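Local coordinates for phosphatidylglycerol lysyltransferase C-terminal domain-containing protein (PDB 2HQY), which is of unknown function but binds coenzyme A and may be an acyl- or aminoacyl-transferase related to phosphatidylglycerol lysyltransferases, at the interface of chains A and B. Residues are numbered along the deposited sequence; one frame, centred on the assembly and turned at random. Chains: chain A/B, conserved hypothetical protein.

Contact 1: the interface of chains A and B. Residues chain A 163, 166; chain B 87-88.
B:Lys88 reaches across to A:Asp163 and A:Gln166, and it contributes the largest share of the 139 Å² hidden in this patch, 63 Å². Beyond CG its chain is fully extended, with chi2 to chi4 all near 180°, which carries the ammonium from the loop of chain B to the 3-10 helix 162-164 and the first turn of helix 165-179. The tight end is the salt bridge, a charge-assisted hydrogen bond: NZ of B:Lys88 lies 2.9 Å from the carboxylate oxygen OD1 of A:Asp163. The two side chains cross at about a right angle, and NZ comes from above the carboxylate plane, 52° out of it. With chi1 at -167°, the carboxylate of A:Asp163 turns away from the backbone N and lies beside its own carbonyl; a weak hydrogen bond joins NZ to that carbonyl O as well. The looser part runs back along the lysine chain. A:Gln166 slides past it in the opposite direction, and the apolar contact is CB of A:Gln166 against CD of B:Lys88 at 3.8 Å. Chain A hides about 7 Å² of B:Glu87, whose carbonyl O and the amide oxygen OE1 of A:Gln166 are acceptors standing 4.0 Å apart with no bond between them, a loose margin. At the ammonium end, water 1 bridges the chains, 2.9 Å from NZ of B:Lys88 and 3.0 Å from the backbone N of A:Gln166.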
# COMPACT_ATOMS: atom_id res chain seq x y z
N ASP A 163 0.21 -9.60 23.40
CA ASP A 163 -1.05 -10.29 23.69
C ASP A 163 -2.27 -9.38 23.75
O ASP A 163 -3.41 -9.86 23.73
CB ASP A 163 -0.97 -11.06 25.02
CG ASP A 163 -2.14 -12.04 25.19
OD1 ASP A 163 -2.51 -12.77 24.21
OD2 ASP A 163 -2.72 -12.07 26.31
N GLN A 166 -4.79 -7.66 19.94
CA GLN A 166 -6.14 -8.04 19.50
C GLN A 166 -7.26 -7.16 20.13
O GLN A 166 -8.25 -6.81 19.45
CB GLN A 166 -6.42 -9.54 19.68
CG GLN A 166 -7.72 -9.98 19.02
CD GLN A 166 -7.70 -9.74 17.51
OE1 GLN A 166 -6.78 -10.18 16.83
NE2 GLN A 166 -8.73 -9.05 16.98
N GLU B 87 -1.22 -14.49 15.32
CA GLU B 87 -2.14 -13.45 14.83
C GLU B 87 -3.58 -13.66 15.32
O GLU B 87 -4.48 -12.84 15.02
CB GLU B 87 -2.15 -13.45 13.28
CG GLU B 87 -0.79 -13.15 12.64
CD GLU B 87 -0.31 -11.72 12.89
OE1 GLU B 87 -1.03 -10.94 13.54
OE2 GLU B 87 0.80 -11.40 12.41
N LYS B 88 -3.80 -14.77 16.03
CA LYS B 88 -5.13 -15.13 16.54
C LYS B 88 -6.16 -15.32 15.43
O LYS B 88 -7.33 -14.93 15.56
CB LYS B 88 -5.59 -14.12 17.62
CG LYS B 88 -4.68 -14.16 18.85
CD LYS B 88 -4.98 -13.06 19.87
CE LYS B 88 -3.94 -13.06 21.00
NZ LYS B 88 -4.29 -12.06 22.03
O HOH W 1 -2.99 -9.99 20.43

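Contact 2: the interface of chains A and B. Residues chain A 9, 196, 200; chain B 6, 44.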
# COMPACT_ATOMS: atom_id res chain seq x y z
N LEU A 9 9.32 -1.80 6.80
CA LEU A 9 9.78 -2.04 8.19
C LEU A 9 11.29 -2.15 8.36
O LEU A 9 11.84 -1.68 9.36
CB LEU A 9 9.21 -3.36 8.69
CG LEU A 9 7.70 -3.48 8.69
CD1 LEU A 9 7.25 -4.90 9.16
CD2 LEU A 9 7.14 -2.40 9.62
N TYR A 196 -2.24 -1.58 10.02
CA TYR A 196 -0.84 -1.89 9.66
C TYR A 196 0.07 -1.67 10.88
O TYR A 196 0.92 -2.49 11.19
CB TYR A 196 -0.38 -1.03 8.48
CG TYR A 196 1.07 -1.24 8.11
CD1 TYR A 196 1.44 -2.06 7.04
CD2 TYR A 196 2.07 -0.59 8.83
CE1 TYR A 196 2.78 -2.22 6.70
CE2 TYR A 196 3.42 -0.74 8.51
CZ TYR A 196 3.77 -1.53 7.44
OH TYR A 196 5.11 -1.70 7.14
N ASN A 200 2.18 -4.59 12.87
CA ASN A 200 3.64 -4.49 12.82
C ASN A 200 4.23 -3.68 13.98
O ASN A 200 5.29 -3.07 13.86
CB ASN A 200 4.02 -3.90 11.47
CG ASN A 200 3.58 -4.81 10.32
OD1 ASN A 200 4.16 -5.89 10.13
ND2 ASN A 200 2.55 -4.39 9.59
N ASP B 6 7.87 -6.50 4.36
CA ASP B 6 6.99 -5.93 3.32
C ASP B 6 7.64 -6.16 1.96
O ASP B 6 8.84 -5.94 1.80
CB ASP B 6 6.82 -4.43 3.49
CG ASP B 6 6.24 -4.04 4.84
OD1 ASP B 6 5.55 -4.86 5.48
OD2 ASP B 6 6.48 -2.92 5.27
N GLN B 44 3.34 -9.15 2.72
CA GLN B 44 4.67 -9.45 3.22
C GLN B 44 5.14 -10.81 2.70
O GLN B 44 4.34 -11.61 2.19
CB GLN B 44 4.69 -9.42 4.76
CG GLN B 44 4.39 -8.01 5.34
CD GLN B 44 4.35 -8.02 6.87
OE1 GLN B 44 4.04 -9.05 7.49
NE2 GLN B 44 4.72 -6.89 7.49
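The ring of A:Tyr196 meets chain B at its edge: the carboxylate oxygen OD2 of B:Asp6 lies in the ring plane, next to the phenol hydroxyl. One ring face carries the amide nitrogen ND2 of A:Asn200, 3.5 Å above the plane and over the centre. Ring and carboxylate planes are 53° apart, and the amides of A:Asn200 and B:Gln44 are turned 63° against each other, so neither pair stacks. The phenol OH of A:Tyr196 donates to OD2 of B:Asp6 over 2.6 Å, on the syn side and slightly out of the carboxylate plane. A chi1 of 176° places the ring of A:Tyr196 anti to the backbone N and points its hydroxyl at chain B. The backbone N of A:Leu9 adds a weak, long hydrogen bond to the same OD2. B:Asp6 thus has both oxygens engaged, because OD1 accepts from NE2 of B:Gln44 at 3.0 Å, met nearly along its C-O axis and in the amide plane of the glutamine.

That same NE2 of B:Gln44 also donates across the interface to the amide oxygen OD1 of A:Asn200 at 2.9 Å, with the donor tilted from the carbonyl plane. Bonds from NE2 to both sides would restrict rotation of the glutamine amide. In turn, ND2 of A:Asn200 donates to the carbonyl O of A:Tyr196 at 3.0 Å, which orients the asparagine while it covers the ring. The methyl CD1 of A:Leu9 packs against the amide nitrogen NE2 of B:Gln44 at 3.6 Å. The firm bonds join the end of helix 185-199 and the loop after it in chain A to strands 5-6 and 44-48 of chain B, with the 3-10 helix 9-11 adding a weak contact, and would help hold the two copies together if the pair forms in solution.

The C-alpha centres of contact 1 and contact 2 lie about 16 Å apart, and the two share no residue. In each, chain A presents helical elements: 162-164 and 165-179 in contact 1, 9-11 and 185-199, and the loop after helix 185-199, in contact 2. Chain B answers with the end of helix 73-87 and the loop that follows in contact 1 and with strands 5-6 and 44-48 in contact 2. Two-fold symmetry gives each contact a twin with the chains exchanged, so the same surfaces are used in both copies. Such separated polar points could restrain the relative orientation of the chains, although the structure alone does not show that this dimer is biological.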